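Local coordinates for thiol transferase (Phanerochaete chrysosporium, PDB 4F0B), which probably acts as a glutathione transferase of the Ure2p type, and binds oxidized glutathione disulfide in a GST fold, at residues G127-Q132 with K156-V161; D163-L166 with I172-T175; G185-A190 with P201-W206. All coordinates share one frame; numbering follows the deposited sequence. Where two conformers were deposited one is given.

All three contacts lie in the helical C-terminal half of the GST fold and follow one another along the chain. Contact 1 joins helices 109-139 and 145-166. Contact 2 folds the loop after helix 145-166 back on that helix, its centre about 16 Å from the centre of contact 1. Contact 3 sets helix 178-187 against helix 201-211. Its centre lies about 12 Å from the centre of each of the others. Asp163 of contact 2 bonds Val203 N and Asn202 of contact 3, while Leu166 packs on Trp206. Contacts 1 and 3 both place residues of the C-terminal helices on the glutathione site, through residues 127-131 and Trp186.

Contact 1. Residues G127-Q132 with K156-V161; sequences GPMQGQ and KRLYRV. With GDS (oxidized glutathione disulfide), chain C.
Gln130 and Tyr159 meet through one short hydrogen bond, the phenol OH of Tyr159 giving its proton to Gln130 OE1 at 2.7 Å. OE1 lies at the edge of the ring, in its plane, and also approaches Tyr159 CE1 at 3.3 Å. The amide is turned 68° against the ring, and the hydroxyl reaches OE1 tilted from the carbonyl plane. Gln130 spans the gap because its CG stands anti to the backbone N (chi1 -167°) and the chain runs straight on from there. Beside this bond lies one apolar touch, Met129 CB on Leu158 CD1 at 3.8 Å, before the Met129 chain bends away. One step out, Gln130 NE2 bonds Trp186 O and Thr193 OG1, which probably settles which way round the amide faces. On the other flank of helix 109-139, Gln132 NE2 joins the backbone Gln132 N on Pro128 O, with NE2 3.0 Å from that oxygen, and Gln132 OE1 turns to Tyr151 and Arg150 of the second subunit. The same turn lines the ligand pocket, with Gly131 CA 3.2 Å from GDS O5, a cysteinyl carbonyl oxygen, and Pro128 CD 3.4 Å from GDS OE6 of a glycyl carboxylate. With both ends of its amide engaged, buried Gln130 ties helix 145-166 to the helix that carries part of the glutathione site.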
# COMPACT_ATOMS: atom_id res chain seq x y z
N GLY A 127 0.43 -8.25 -1.94
CA GLY A 127 0.32 -8.69 -0.57
C GLY A 127 -1.13 -8.99 -0.16
O GLY A 127 -1.45 -10.09 0.32
N PRO A 128 -2.05 -8.04 -0.39
CA PRO A 128 -3.44 -8.29 0.02
C PRO A 128 -4.03 -9.49 -0.76
O PRO A 128 -4.68 -10.35 -0.15
CB PRO A 128 -4.15 -7.00 -0.36
CG PRO A 128 -3.06 -5.93 -0.14
CD PRO A 128 -1.79 -6.61 -0.64
N MET A 129 -3.85 -9.54 -2.08
CA MET A 129 -4.55 -10.57 -2.86
C MET A 129 -3.93 -11.95 -2.73
O MET A 129 -4.66 -12.95 -2.57
CB MET A 129 -4.61 -10.16 -4.32
CG MET A 129 -5.39 -8.89 -4.56
SD MET A 129 -7.16 -8.99 -4.12
CE MET A 129 -7.20 -8.20 -2.52
N GLN A 130 -2.59 -12.02 -2.67
CA GLN A 130 -1.95 -13.30 -2.45
C GLN A 130 -2.21 -13.76 -1.00
O GLN A 130 -2.39 -14.95 -0.75
CB GLN A 130 -0.46 -13.22 -2.77
CG GLN A 130 0.20 -14.62 -2.86
CD GLN A 130 1.67 -14.54 -3.12
OE1 GLN A 130 2.16 -13.53 -3.63
NE2 GLN A 130 2.39 -15.59 -2.78
N GLY A 131 -2.36 -12.79 -0.08
CA GLY A 131 -2.71 -13.12 1.29
C GLY A 131 -4.11 -13.72 1.37
O GLY A 131 -4.36 -14.64 2.17
N GLN A 132 -5.03 -13.25 0.52
CA GLN A 132 -6.39 -13.81 0.51
C GLN A 132 -6.34 -15.19 -0.13
O GLN A 132 -7.07 -16.09 0.31
CB GLN A 132 -7.39 -12.92 -0.23
CG GLN A 132 -7.54 -11.49 0.34
CD GLN A 132 -7.39 -11.42 1.85
OE1 GLN A 132 -8.26 -11.89 2.61
NE2 GLN A 132 -6.28 -10.86 2.29
N LYS A 156 -2.46 -14.41 -10.08
CA LYS A 156 -1.87 -14.63 -11.39
C LYS A 156 -1.87 -13.37 -12.25
O LYS A 156 -0.87 -13.09 -12.93
CB LYS A 156 -2.57 -15.79 -12.12
CG LYS A 156 -2.29 -17.15 -11.51
CD LYS A 156 -3.15 -18.26 -12.12
CE LYS A 156 -2.98 -19.51 -11.30
NZ LYS A 156 -3.74 -20.64 -11.92
N ARG A 157 -2.95 -12.60 -12.24
CA ARG A 157 -2.99 -11.35 -12.99
C ARG A 157 -1.89 -10.40 -12.50
O ARG A 157 -1.18 -9.79 -13.31
CB ARG A 157 -4.37 -10.68 -12.87
CG ARG A 157 -4.56 -9.48 -13.78
CD ARG A 157 -5.78 -8.69 -13.40
NE ARG A 157 -5.59 -8.00 -12.12
CZ ARG A 157 -4.89 -6.88 -11.97
NH1 ARG A 157 -4.35 -6.27 -13.04
NH2 ARG A 157 -4.76 -6.32 -10.77
N LEU A 158 -1.76 -10.26 -11.19
CA LEU A 158 -0.73 -9.39 -10.62
C LEU A 158 0.67 -9.88 -10.95
O LEU A 158 1.56 -9.05 -11.27
CB LEU A 158 -0.93 -9.31 -9.12
CG LEU A 158 -2.17 -8.52 -8.68
CD1 LEU A 158 -2.51 -8.88 -7.23
CD2 LEU A 158 -1.97 -6.99 -8.84
N TYR A 159 0.89 -11.19 -10.89
CA TYR A 159 2.20 -11.73 -11.27
C TYR A 159 2.49 -11.58 -12.76
O TYR A 159 3.66 -11.48 -13.11
CB TYR A 159 2.41 -13.16 -10.74
CG TYR A 159 2.85 -13.14 -9.29
CD1 TYR A 159 1.96 -13.19 -8.24
CD2 TYR A 159 4.20 -12.99 -8.98
CE1 TYR A 159 2.39 -13.17 -6.92
CE2 TYR A 159 4.63 -12.94 -7.65
CZ TYR A 159 3.72 -13.07 -6.64
OH TYR A 159 4.16 -13.03 -5.31
N ARG A 160 1.46 -11.51 -13.60
CA ARG A 160 1.69 -11.28 -15.01
C ARG A 160 2.16 -9.84 -15.20
O ARG A 160 3.08 -9.57 -16.01
CB ARG A 160 0.40 -11.52 -15.80
CG ARG A 160 0.58 -11.28 -17.32
CD ARG A 160 1.58 -12.27 -17.95
NE ARG A 160 1.18 -13.65 -17.70
CZ ARG A 160 2.03 -14.67 -17.58
NH1 ARG A 160 3.35 -14.49 -17.70
NH2 ARG A 160 1.57 -15.90 -17.34
N VAL A 161 1.56 -8.90 -14.47
CA VAL A 161 2.05 -7.52 -14.49
C VAL A 161 3.54 -7.49 -14.08
O VAL A 161 4.39 -6.85 -14.76
CB VAL A 161 1.25 -6.62 -13.53
CG1 VAL A 161 1.88 -5.20 -13.43
CG2 VAL A 161 -0.23 -6.51 -14.03
N1 GDS C . -0.08 -4.17 5.42
CA1 GDS C . 0.70 -4.79 6.53
C1 GDS C . 2.21 -4.66 6.19
OE1 GDS C . 2.55 -4.59 4.99
OE2 GDS C . 3.01 -4.60 7.15
CB1 GDS C . 0.35 -6.28 6.63
CG1 GDS C . 1.03 -6.97 7.83
CD1 GDS C . 0.41 -8.33 8.05
O1 GDS C . -0.47 -8.83 7.36
N2 GDS C . 0.85 -8.98 9.18
CA2 GDS C . 0.38 -10.32 9.57
C2 GDS C . -0.06 -10.30 11.01
O2 GDS C . 0.60 -9.68 11.89
CB2 GDS C . 1.46 -11.39 9.44
SG2 GDS C . 2.22 -11.52 7.82
N3 GDS C . -1.18 -10.99 11.26
CA3 GDS C . -1.69 -11.07 12.64
C3 GDS C . -3.13 -10.73 12.74
OE3 GDS C . -3.60 -10.74 13.90
OE4 GDS C . -3.77 -10.44 11.70
N4 GDS C . -1.42 -9.96 4.88
CA4 GDS C . -2.01 -9.18 3.81
C4 GDS C . -1.09 -8.03 3.28
OE5 GDS C . 0.14 -8.11 3.43
OE6 GDS C . -1.69 -7.10 2.72
C5 GDS C . -1.71 -11.26 4.99
O5 GDS C . -2.48 -11.85 4.20
CA5 GDS C . -1.08 -12.01 6.15
N5 GDS C . -2.05 -12.98 6.71
CB5 GDS C . 0.19 -12.69 5.59
SG5 GDS C . 1.17 -13.40 6.90
CA6 GDS C . -5.31 -12.30 9.30
C6 GDS C . -6.40 -12.63 8.26
OE7 GDS C . -6.24 -12.23 7.09
OE8 GDS C . -7.42 -13.24 8.68
N6 GDS C . -5.98 -11.92 10.54
CB6 GDS C . -4.39 -13.54 9.55
CG6 GDS C . -3.49 -13.99 8.36
CD6 GDS C . -2.49 -12.92 8.01
O6 GDS C . -2.10 -12.04 8.76

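Contact 2. Residues D163-L166 with I172-T175; sequences DDRL and ILGT
The loop linking helices 145-166 and 178-187 of the GST C-terminal domain doubles back on the last turn of the first helix, where Arg165 takes hold of the carbonyl of Ile172. NE and NH2 of Arg165 both donate to Ile172 O, each 2.9 Å away, in two bent bonds (N-H...O 146°), as is normal when one oxygen takes both N-H groups side-on. The oxygen lies only 2° out of the guanidinium plane; NH2 approaches in the carbonyl plane, whereas NE is tilted 18° from it. A bend at chi2 swings the otherwise extended arginine chain over to the loop. Leu173 comes at it crosswise, CD2 3.5 Å from Arg165 NH2. Trp118 of helix 109-139 touches Arg165, Ile172 and Leu173 alike, so loop and helix end share one neighbour in the bundle. An alanine in place of Arg165 is likely to leave Ile172 O without its two donors and the loop freer to shift from the helix.

Leu166 adds apolar contact to the connection between the two helices, its CD2 reaching Ile172 N at 3.8 Å and Ile172 CG1 at 4.2 Å, and Arg165 CG lies 4.2 Å from Ile172 CG2. Ile172 N itself bonds Asp180 OD1, so the peptide groups on both sides of Ile172 are held by side chains of the two helices that the loop connects. Further along, Arg103 NH2 bonds both Leu173 O and Thr175 O.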
# COMPACT_ATOMS: atom_id res chain seq x y z
N ASP A 163 5.76 -10.00 -14.14
CA ASP A 163 6.56 -10.73 -15.11
C ASP A 163 6.85 -9.85 -16.34
O ASP A 163 8.00 -9.80 -16.84
CB ASP A 163 5.87 -12.03 -15.52
CG ASP A 163 6.83 -12.98 -16.19
OD1 ASP A 163 7.56 -13.70 -15.44
OD2 ASP A 163 6.86 -12.99 -17.45
N ASP A 164 5.84 -9.16 -16.85
CA ASP A 164 6.03 -8.29 -18.01
C ASP A 164 6.97 -7.12 -17.68
O ASP A 164 7.82 -6.75 -18.51
CB ASP A 164 4.67 -7.75 -18.50
CG ASP A 164 3.85 -8.79 -19.22
OD1 ASP A 164 4.40 -9.80 -19.68
OD2 ASP A 164 2.63 -8.53 -19.40
N ARG A 165 6.87 -6.58 -16.47
CA ARG A 165 7.81 -5.55 -16.03
C ARG A 165 9.23 -6.08 -16.02
O ARG A 165 10.17 -5.37 -16.40
CB ARG A 165 7.44 -5.03 -14.64
CG ARG A 165 8.44 -4.03 -14.03
CD ARG A 165 8.59 -2.77 -14.83
NE ARG A 165 9.70 -1.97 -14.32
CZ ARG A 165 10.00 -0.75 -14.75
NH1 ARG A 165 9.22 -0.15 -15.63
NH2 ARG A 165 11.07 -0.12 -14.25
N LEU A 166 9.42 -7.32 -15.59
CA LEU A 166 10.76 -7.86 -15.49
C LEU A 166 11.33 -8.30 -16.85
O LEU A 166 12.54 -8.58 -16.93
CB LEU A 166 10.80 -9.00 -14.47
CG LEU A 166 10.70 -8.52 -13.01
CD1 LEU A 166 10.42 -9.74 -12.14
CD2 LEU A 166 12.02 -7.88 -12.57
N ILE A 172 13.29 -4.89 -10.63
CA ILE A 172 12.13 -4.10 -11.04
C ILE A 172 12.52 -2.70 -11.54
O ILE A 172 12.02 -2.25 -12.58
CB ILE A 172 11.13 -3.99 -9.88
CG1 ILE A 172 10.62 -5.40 -9.52
CG2 ILE A 172 9.97 -3.04 -10.23
CD1 ILE A 172 9.84 -5.40 -8.20
N LEU A 173 13.41 -2.04 -10.80
CA LEU A 173 13.85 -0.71 -11.16
C LEU A 173 15.32 -0.71 -11.55
O LEU A 173 16.05 0.21 -11.23
CB LEU A 173 13.57 0.31 -10.03
CG LEU A 173 12.05 0.38 -9.72
CD1 LEU A 173 11.89 1.29 -8.52
CD2 LEU A 173 11.27 0.91 -10.89
N GLY A 174 15.75 -1.77 -12.25
CA GLY A 174 17.12 -1.79 -12.78
C GLY A 174 18.07 -2.45 -11.82
O GLY A 174 18.53 -3.58 -12.02
N THR A 175 18.42 -1.71 -10.76
CA THR A 175 19.23 -2.26 -9.68
C THR A 175 18.35 -2.78 -8.56
O THR A 175 17.26 -2.25 -8.27
CB THR A 175 20.18 -1.18 -9.11
OG1 THR A 175 19.40 -0.02 -8.75
CG2 THR A 175 21.21 -0.77 -10.17

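Contact 3. Residues G185-A190 with P201-W206; sequences GWARIA and PNVKAW. With GDS (oxidized glutathione disulfide), chain C.
Ala187 presses its methyl group against the six-membered ring of Trp206, with Ala187 CB 3.5 Å from Trp206 CZ3 and 4.1 Å from CH2. The methyl comes in at the ring edge, in the plane of the indole, and not over a face. With chi1 at 165° the indole of Trp206 swings away from its own backbone N and out from helix 201-211 toward helix 178-187, presenting this edge. At its other end NE1 of Trp206 bonds Asp180 OD1, and this probably fixes the turn of the ring. Leu166 packs on the indole too, and Tyr159 reaches Ala187, so the methyl sits in a buried corner among three helices. Looser is the approach of Val203, whose CG1 stands 4.5 Å from Ala187 CB, the limit of contact.

Toward solvent the two segments draw apart and their polar chains find partners of their own. Arg188 pairs with Glu211 and lies against Trp20 in a cation-pi contact, while Lys204 forms a salt bridge with Asp198.

A type I turn runs from Ala187 to Ala190, closed by Ala190 N to Ala187 O at 3.0 Å, with Ile189 as N-cap of the next short helix. Trp186, next to Ala187, belongs to the ligand pocket. Its CH2 lies 3.5 Å from GDS CB5, a cysteinyl carbon beside the disulfide, and its NE1 bonds Asn18 OD1, while Asn18 ND2 bonds GDS. The join is thus purely apolar and small, resting on a methyl against an indole edge; it sets the helix that bears Trp186 against helix 201-211, and so probably helps to position that residue beside the ligand.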
# COMPACT_ATOMS: atom_id res chain seq x y z
N GLY A 185 9.33 -11.18 -0.62
CA GLY A 185 8.82 -11.94 0.51
C GLY A 185 7.57 -12.75 0.17
O GLY A 185 7.41 -13.88 0.70
N TRP A 186 6.71 -12.17 -0.68
CA TRP A 186 5.54 -12.87 -1.19
C TRP A 186 5.85 -13.83 -2.35
O TRP A 186 5.34 -14.95 -2.41
CB TRP A 186 4.45 -11.86 -1.59
CG TRP A 186 3.76 -11.28 -0.40
CD1 TRP A 186 4.05 -10.09 0.22
CD2 TRP A 186 2.69 -11.87 0.30
NE1 TRP A 186 3.20 -9.91 1.31
CE2 TRP A 186 2.35 -11.00 1.38
CE3 TRP A 186 1.97 -13.08 0.14
CZ2 TRP A 186 1.30 -11.28 2.27
CZ3 TRP A 186 0.93 -13.36 1.03
CH2 TRP A 186 0.61 -12.45 2.09
N ALA A 187 6.67 -13.36 -3.29
CA ALA A 187 6.94 -14.18 -4.49
C ALA A 187 7.61 -15.50 -4.13
O ALA A 187 7.32 -16.51 -4.81
CB ALA A 187 7.77 -13.38 -5.48
N ARG A 188 8.48 -15.53 -3.11
CA ARG A 188 9.17 -16.77 -2.79
C ARG A 188 8.23 -17.86 -2.27
O ARG A 188 8.60 -19.03 -2.28
CB ARG A 188 10.33 -16.51 -1.83
CG ARG A 188 9.89 -16.20 -0.40
CD ARG A 188 11.09 -15.78 0.44
NE ARG A 188 12.08 -16.86 0.57
CZ ARG A 188 12.09 -17.74 1.57
NH1 ARG A 188 11.19 -17.66 2.55
NH2 ARG A 188 13.02 -18.70 1.62
N ILE A 189 7.02 -17.48 -1.83
CA ILE A 189 6.03 -18.47 -1.43
C ILE A 189 4.87 -18.58 -2.42
O ILE A 189 3.92 -19.32 -2.14
CB ILE A 189 5.48 -18.24 0.01
CG1 ILE A 189 4.66 -16.94 0.07
CG2 ILE A 189 6.67 -18.31 1.02
CD1 ILE A 189 3.79 -16.77 1.36
N ALA A 190 4.97 -17.92 -3.57
CA ALA A 190 3.95 -18.11 -4.61
C ALA A 190 3.68 -19.59 -4.98
O ALA A 190 2.51 -19.92 -5.20
CB ALA A 190 4.30 -17.27 -5.87
N PRO A 201 8.21 -16.85 -16.02
CA PRO A 201 9.64 -17.20 -15.99
C PRO A 201 10.55 -16.03 -15.63
O PRO A 201 11.64 -16.24 -15.09
CB PRO A 201 9.92 -17.71 -17.42
CG PRO A 201 8.89 -16.99 -18.26
CD PRO A 201 7.65 -16.95 -17.38
N ASN A 202 10.09 -14.79 -15.84
CA ASN A 202 10.87 -13.65 -15.38
C ASN A 202 10.80 -13.50 -13.87
O ASN A 202 11.83 -13.29 -13.21
CB ASN A 202 10.47 -12.39 -16.13
CG ASN A 202 10.68 -12.54 -17.65
OD1 ASN A 202 11.80 -12.39 -18.13
ND2 ASN A 202 9.63 -12.89 -18.37
N VAL A 203 9.61 -13.67 -13.32
CA VAL A 203 9.48 -13.67 -11.87
C VAL A 203 10.30 -14.82 -11.28
O VAL A 203 10.99 -14.64 -10.28
CB VAL A 203 8.01 -13.82 -11.45
CG1 VAL A 203 7.91 -13.95 -9.90
CG2 VAL A 203 7.19 -12.64 -11.94
N LYS A 204 10.26 -15.99 -11.92
CA LYS A 204 10.97 -17.14 -11.37
C LYS A 204 12.47 -16.88 -11.27
O LYS A 204 13.09 -17.13 -10.21
CB LYS A 204 10.69 -18.38 -12.22
CG LYS A 204 11.20 -19.68 -11.59
CD LYS A 204 11.08 -20.85 -12.57
CE LYS A 204 11.48 -22.17 -11.90
NZ LYS A 204 11.52 -23.35 -12.83
N ALA A 205 13.06 -16.37 -12.35
CA ALA A 205 14.52 -16.12 -12.36
C ALA A 205 14.90 -15.01 -11.37
O ALA A 205 16.00 -15.01 -10.80
CB ALA A 205 15.01 -15.77 -13.78
N TRP A 206 14.00 -14.07 -11.19
CA TRP A 206 14.20 -12.96 -10.24
C TRP A 206 14.15 -13.46 -8.79
O TRP A 206 15.03 -13.12 -7.98
CB TRP A 206 13.19 -11.86 -10.58
CG TRP A 206 12.95 -10.78 -9.57
CD1 TRP A 206 13.59 -9.57 -9.46
CD2 TRP A 206 11.89 -10.76 -8.63
NE1 TRP A 206 12.99 -8.82 -8.47
CE2 TRP A 206 11.96 -9.53 -7.94
CE3 TRP A 206 10.89 -11.67 -8.31
CZ2 TRP A 206 11.06 -9.20 -6.89
CZ3 TRP A 206 10.01 -11.36 -7.27
CH2 TRP A 206 10.09 -10.13 -6.58
N1 GDS C . -0.08 -4.17 5.42
CA1 GDS C . 0.70 -4.79 6.53
C1 GDS C . 2.21 -4.66 6.19
OE1 GDS C . 2.55 -4.59 4.99
OE2 GDS C . 3.01 -4.60 7.15
CB1 GDS C . 0.35 -6.28 6.63
CG1 GDS C . 1.03 -6.97 7.83
CD1 GDS C . 0.41 -8.33 8.05
O1 GDS C . -0.47 -8.83 7.36
N2 GDS C . 0.85 -8.98 9.18
CA2 GDS C . 0.38 -10.32 9.57
C2 GDS C . -0.06 -10.30 11.01
O2 GDS C . 0.60 -9.68 11.89
CB2 GDS C . 1.46 -11.39 9.44
SG2 GDS C . 2.22 -11.52 7.82
N3 GDS C . -1.18 -10.99 11.26
CA3 GDS C . -1.69 -11.07 12.64
C3 GDS C . -3.13 -10.73 12.74
OE3 GDS C . -3.60 -10.74 13.90
OE4 GDS C . -3.77 -10.44 11.70
N4 GDS C . -1.42 -9.96 4.88
CA4 GDS C . -2.01 -9.18 3.81
C4 GDS C . -1.09 -8.03 3.28
OE5 GDS C . 0.14 -8.11 3.43
OE6 GDS C . -1.69 -7.10 2.72
C5 GDS C . -1.71 -11.26 4.99
O5 GDS C . -2.48 -11.85 4.20
CA5 GDS C . -1.08 -12.01 6.15
N5 GDS C . -2.05 -12.98 6.71
CB5 GDS C . 0.19 -12.69 5.59
SG5 GDS C . 1.17 -13.40 6.90
CA6 GDS C . -5.31 -12.30 9.30
C6 GDS C . -6.40 -12.63 8.26
OE7 GDS C . -6.24 -12.23 7.09
OE8 GDS C . -7.42 -13.24 8.68
N6 GDS C . -5.98 -11.92 10.54
CB6 GDS C . -4.39 -13.54 9.55
CG6 GDS C . -3.49 -13.99 8.36
CD6 GDS C . -2.49 -12.92 8.01
O6 GDS C . -2.10 -12.04 8.76